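Local coordinates for dihydropteridine reductase (Caenorhabditis elegans, PDB 1OOE), which probably reduces quinonoid dihydrobiopterin to tetrahydrobiopterin with NADH or NADPH, as a homodimeric member of the short-chain dehydrogenase/reductase family, at residues A115-G129 and G163-P175. Residues are numbered along the deposited sequence; the frame is centred on the assembly and turned at random.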
loop_
_atom_site.group_PDB
_atom_site.type_symbol
_atom_site.label_atom_id
_atom_site.label_comp_id
_atom_site.label_asym_id
_atom_site.label_seq_id
_atom_site.Cartn_x
_atom_site.Cartn_y
_atom_site.Cartn_z
ATOM N N ALA A 115 -17.343 4.110 -8.105
ATOM C CA ALA A 115 -18.279 2.993 -8.007
ATOM C C ALA A 115 -19.301 3.169 -6.888
ATOM O O ALA A 115 -20.485 2.891 -7.072
ATOM C CB ALA A 115 -17.510 1.691 -7.808
ATOM N N THR A 116 -18.849 3.618 -5.723
ATOM C CA THR A 116 -19.760 3.809 -4.602
ATOM C C THR A 116 -20.786 4.880 -4.944
ATOM O O THR A 116 -21.894 4.890 -4.407
ATOM C CB THR A 116 -19.006 4.220 -3.317
ATOM O OG1 THR A 116 -18.320 5.459 -3.533
ATOM C CG2 THR A 116 -18.000 3.150 -2.928
ATOM N N THR A 117 -20.415 5.760 -5.868
ATOM C CA THR A 117 -21.276 6.854 -6.288
ATOM C C THR A 117 -22.170 6.544 -7.489
ATOM O O THR A 117 -23.367 6.838 -7.481
ATOM C CB THR A 117 -20.445 8.106 -6.678
ATOM O OG1 THR A 117 -19.550 8.462 -5.615
ATOM C CG2 THR A 117 -21.368 9.277 -6.972
ATOM N N HIS A 118 -21.582 5.934 -8.512
ATOM C CA HIS A 118 -22.292 5.680 -9.758
ATOM C C HIS A 118 -22.620 4.256 -10.195
ATOM O O HIS A 118 -23.367 4.077 -11.153
ATOM C CB HIS A 118 -21.512 6.358 -10.883
ATOM C CG HIS A 118 -21.248 7.810 -10.639
ATOM N ND1 HIS A 118 -22.241 8.763 -10.690
ATOM C CD2 HIS A 118 -20.108 8.471 -10.325
ATOM C CE1 HIS A 118 -21.727 9.949 -10.418
ATOM N NE2 HIS A 118 -20.433 9.800 -10.193
ATOM N N LEU A 119 -22.077 3.250 -9.523
ATOM C CA LEU A 119 -22.338 1.870 -9.925
ATOM C C LEU A 119 -23.735 1.385 -9.531
ATOM O O LEU A 119 -24.165 1.563 -8.392
ATOM C CB LEU A 119 -21.280 0.942 -9.320
ATOM C CG LEU A 119 -21.222 -0.512 -9.800
ATOM C CD1 LEU A 119 -20.797 -0.585 -11.272
ATOM C CD2 LEU A 119 -20.224 -1.271 -8.935
ATOM N N LYS A 120 -24.440 0.778 -10.483
ATOM C CA LYS A 120 -25.785 0.260 -10.226
ATOM C C LYS A 120 -25.718 -0.912 -9.256
ATOM O O LYS A 120 -24.696 -1.602 -9.163
ATOM C CB LYS A 120 -26.430 -0.233 -11.526
ATOM C CG LYS A 120 -25.693 -1.448 -12.112
ATOM C CD LYS A 120 -26.571 -2.303 -13.017
ATOM C CE LYS A 120 -25.772 -3.405 -13.695
ATOM N NZ LYS A 120 -26.610 -4.186 -14.646
ATOM N N PRO A 121 -26.799 -1.144 -8.494
ATOM C CA PRO A 121 -26.758 -2.277 -7.570
ATOM C C PRO A 121 -26.558 -3.521 -8.430
ATOM O O PRO A 121 -27.155 -3.640 -9.503
ATOM C CB PRO A 121 -28.135 -2.229 -6.916
ATOM C CG PRO A 121 -28.397 -0.753 -6.854
ATOM C CD PRO A 121 -27.983 -0.302 -8.240
ATOM N N GLY A 122 -25.704 -4.430 -7.976
ATOM C CA GLY A 122 -25.441 -5.636 -8.743
ATOM C C GLY A 122 -24.397 -5.434 -9.832
ATOM O O GLY A 122 -24.092 -6.362 -10.578
ATOM N N GLY A 123 -23.848 -4.226 -9.928
ATOM C CA GLY A 123 -22.848 -3.945 -10.947
ATOM C C GLY A 123 -21.478 -4.517 -10.641
ATOM O O GLY A 123 -21.291 -5.165 -9.615
ATOM N N LEU A 124 -20.518 -4.260 -11.527
ATOM C CA LEU A 124 -19.160 -4.774 -11.368
ATOM C C LEU A 124 -18.065 -3.714 -11.322
ATOM O O LEU A 124 -18.041 -2.800 -12.141
ATOM C CB LEU A 124 -18.837 -5.735 -12.519
ATOM C CG LEU A 124 -17.386 -6.208 -12.656
ATOM C CD1 LEU A 124 -17.037 -7.124 -11.500
ATOM C CD2 LEU A 124 -17.196 -6.930 -13.987
ATOM N N LEU A 125 -17.168 -3.843 -10.345
ATOM C CA LEU A 125 -16.007 -2.964 -10.242
ATOM C C LEU A 125 -14.817 -3.898 -10.450
ATOM O O LEU A 125 -14.691 -4.910 -9.756
ATOM C CB LEU A 125 -15.889 -2.309 -8.860
ATOM C CG LEU A 125 -14.511 -1.679 -8.569
ATOM C CD1 LEU A 125 -14.273 -0.480 -9.485
ATOM C CD2 LEU A 125 -14.435 -1.251 -7.106
ATOM N N GLN A 126 -13.971 -3.587 -11.424
ATOM C CA GLN A 126 -12.791 -4.409 -11.680
ATOM C C GLN A 126 -11.539 -3.568 -11.484
ATOM O O GLN A 126 -11.458 -2.434 -11.957
ATOM C CB GLN A 126 -12.837 -4.985 -13.099
ATOM C CG GLN A 126 -11.533 -5.625 -13.572
ATOM C CD GLN A 126 -10.666 -4.652 -14.345
ATOM O OE1 GLN A 126 -11.159 -3.936 -15.219
ATOM N NE2 GLN A 126 -9.366 -4.623 -14.039
ATOM N N LEU A 127 -10.579 -4.127 -10.757
ATOM C CA LEU A 127 -9.318 -3.448 -10.488
ATOM C C LEU A 127 -8.187 -4.316 -11.019
ATOM O O LEU A 127 -8.381 -5.493 -11.334
ATOM C CB LEU A 127 -9.126 -3.232 -8.982
ATOM C CG LEU A 127 -10.210 -2.455 -8.228
ATOM C CD1 LEU A 127 -9.851 -2.409 -6.752
ATOM C CD2 LEU A 127 -10.347 -1.043 -8.799
ATOM N N THR A 128 -6.999 -3.737 -11.104
ATOM C CA THR A 128 -5.854 -4.480 -11.600
ATOM C C THR A 128 -4.799 -4.623 -10.516
ATOM O O THR A 128 -4.276 -3.630 -10.016
ATOM C CB THR A 128 -5.248 -3.784 -12.828
ATOM O OG1 THR A 128 -6.249 -3.673 -13.851
ATOM C CG2 THR A 128 -4.077 -4.595 -13.373
ATOM N N GLY A 129 -4.503 -5.867 -10.149
ATOM C CA GLY A 129 -3.509 -6.126 -9.124
ATOM C C GLY A 129 -2.184 -6.497 -9.762
ATOM O O GLY A 129 -1.816 -5.936 -10.789
ATOM N N GLY A 163 -19.184 0.512 1.233
ATOM C CA GLY A 163 -19.655 1.656 0.479
ATOM C C GLY A 163 -20.147 1.267 -0.904
ATOM O O GLY A 163 -20.847 2.040 -1.558
ATOM N N LEU A 164 -19.776 0.075 -1.362
ATOM C CA LEU A 164 -20.223 -0.383 -2.674
ATOM C C LEU A 164 -21.708 -0.709 -2.592
ATOM O O LEU A 164 -22.211 -1.077 -1.532
ATOM C CB LEU A 164 -19.435 -1.619 -3.123
ATOM C CG LEU A 164 -17.966 -1.366 -3.484
ATOM C CD1 LEU A 164 -17.347 -2.647 -4.020
ATOM C CD2 LEU A 164 -17.869 -0.250 -4.521
ATOM N N PRO A 165 -22.430 -0.577 -3.712
ATOM C CA PRO A 165 -23.867 -0.867 -3.708
ATOM C C PRO A 165 -24.214 -2.332 -3.468
ATOM O O PRO A 165 -23.389 -3.224 -3.668
ATOM C CB PRO A 165 -24.323 -0.366 -5.078
ATOM C CG PRO A 165 -23.128 -0.599 -5.936
ATOM C CD PRO A 165 -21.983 -0.151 -5.050
ATOM N N ASP A 166 -25.446 -2.569 -3.032
ATOM C CA ASP A 166 -25.910 -3.922 -2.753
ATOM C C ASP A 166 -25.798 -4.852 -3.948
ATOM O O ASP A 166 -26.046 -4.455 -5.090
ATOM C CB ASP A 166 -27.369 -3.902 -2.290
ATOM C CG ASP A 166 -27.559 -3.160 -0.986
ATOM O OD1 ASP A 166 -26.797 -3.429 -0.033
ATOM O OD2 ASP A 166 -28.479 -2.316 -0.912
ATOM N N ASN A 167 -25.419 -6.096 -3.669
ATOM C CA ASN A 167 -25.308 -7.125 -4.692
ATOM C C ASN A 167 -24.197 -6.912 -5.716
ATOM O O ASN A 167 -24.088 -7.677 -6.674
ATOM C CB ASN A 167 -26.652 -7.268 -5.411
ATOM C CG ASN A 167 -27.784 -7.642 -4.465
ATOM O OD1 ASN A 167 -28.943 -7.295 -4.697
ATOM N ND2 ASN A 167 -27.451 -8.361 -3.400
ATOM N N SER A 168 -23.377 -5.883 -5.527
ATOM C CA SER A 168 -22.285 -5.633 -6.467
ATOM C C SER A 168 -21.082 -6.500 -6.122
ATOM O O SER A 168 -21.012 -7.089 -5.042
ATOM C CB SER A 168 -21.873 -4.157 -6.442
ATOM O OG SER A 168 -21.343 -3.789 -5.181
ATOM N N ALA A 169 -20.131 -6.575 -7.045
ATOM C CA ALA A 169 -18.932 -7.372 -6.818
ATOM C C ALA A 169 -17.700 -6.614 -7.270
ATOM O O ALA A 169 -17.774 -5.772 -8.165
ATOM C CB ALA A 169 -19.025 -8.694 -7.579
ATOM N N VAL A 170 -16.575 -6.902 -6.624
ATOM C CA VAL A 170 -15.298 -6.310 -7.001
ATOM C C VAL A 170 -14.407 -7.495 -7.377
ATOM O O VAL A 170 -14.347 -8.492 -6.649
ATOM C CB VAL A 170 -14.658 -5.491 -5.842
ATOM C CG1 VAL A 170 -14.481 -6.356 -4.608
ATOM C CG2 VAL A 170 -13.324 -4.921 -6.291
ATOM N N LEU A 171 -13.764 -7.407 -8.539
ATOM C CA LEU A 171 -12.877 -8.466 -9.022
ATOM C C LEU A 171 -11.552 -7.821 -9.412
ATOM O O LEU A 171 -11.534 -6.774 -10.057
ATOM C CB LEU A 171 -13.496 -9.180 -10.233
ATOM C CG LEU A 171 -14.819 -9.914 -9.986
ATOM C CD1 LEU A 171 -15.295 -10.555 -11.283
ATOM C CD2 LEU A 171 -14.636 -10.968 -8.896
ATOM N N THR A 172 -10.443 -8.444 -9.019
ATOM C CA THR A 172 -9.119 -7.894 -9.306
ATOM C C THR A 172 -8.298 -8.886 -10.134
ATOM O O THR A 172 -8.023 -9.996 -9.688
ATOM C CB THR A 172 -8.404 -7.545 -7.978
ATOM O OG1 THR A 172 -9.103 -6.464 -7.341
ATOM C CG2 THR A 172 -6.963 -7.124 -8.218
ATOM N N ILE A 173 -7.921 -8.483 -11.347
ATOM C CA ILE A 173 -7.169 -9.366 -12.238
ATOM C C ILE A 173 -5.653 -9.291 -12.084
ATOM O O ILE A 173 -5.098 -8.237 -11.784
ATOM C CB ILE A 173 -7.526 -9.101 -13.722
ATOM C CG1 ILE A 173 -7.115 -7.685 -14.132
ATOM C CG2 ILE A 173 -9.027 -9.282 -13.933
ATOM C CD1 ILE A 173 -7.332 -7.387 -15.609
ATOM N N MET A 174 -4.992 -10.427 -12.299
ATOM C CA MET A 174 -3.537 -10.514 -12.194
ATOM C C MET A 174 -2.967 -11.356 -13.338
ATOM O O MET A 174 -2.583 -12.513 -13.148
ATOM C CB MET A 174 -3.129 -11.128 -10.846
ATOM C CG MET A 174 -3.709 -10.417 -9.620
ATOM S SD MET A 174 -3.096 -11.058 -8.040
ATOM C CE MET A 174 -3.674 -12.782 -8.114
ATOM N N PRO A 175 -2.925 -10.791 -14.552
ATOM C CA PRO A 175 -2.383 -11.554 -15.680
ATOM C C PRO A 175 -0.855 -11.637 -15.614
ATOM O O PRO A 175 -0.186 -10.659 -15.291
ATOM C CB PRO A 175 -2.875 -10.772 -16.892
ATOM C CG PRO A 175 -2.906 -9.364 -16.389
ATOM C CD PRO A 175 -3.488 -9.504 -15.001
#
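Neighbouring parallel strands of the Rossmann-type sheet, 123-128 and 169-175, joined through helix 141-158, form a beta-alpha-beta unit of this short-chain dehydrogenase/reductase. Their backbones are laced alternately: Leu125 N donates to Ala169 O (3.0 Å), Leu125 O receives Leu171 N, and the pattern repeats at Leu127 until Gly129 N reaches Ile173 O (2.9 Å). On the face toward helix 141-158, Leu125 and Val170 lie side by side, CD2 against CG2 at 3.9 Å; branched aliphatic groups suit this buried layer, to which Leu157 and Ala158 add. Further along, Thr172 sets OG1 3.6 Å from Leu127 CB and hydrogen-bonds through it to Thr154; chi1 -67° puts OG1 beside the backbone N and turns CG2 anti to it, 3.4 Å from Gly129 N. A side chain on Gly129 would collide with that methyl, which suits glycine to the place. With an alanine at Thr172, Thr154 would probably lose its hydroxyl partner and a gap would open beside Gly129. On the other face Leu124 crosses Leu171 at about a right angle, CD1 to CD1, and both touch Trp208 of helix 198-210. Ahead of strands 123-128 and 169-175, the Pro165 ring packs its CG 3.4 Å from Leu119 O, and Leu164 CD2 meets Ala115 CB at 3.8 Å. Ser168 OG (chi1 64°) bonds back to Pro165 O at 2.6 Å; with Ser168 N it grips that oxygen twice, holding the type II beta turn Pro165-Ser168. Backbone bonds thus tie strand to strand, Lys147 takes the carbonyls of Thr128 and Gly129 at the end, and mostly apolar side chains join the sheet to helices on both faces.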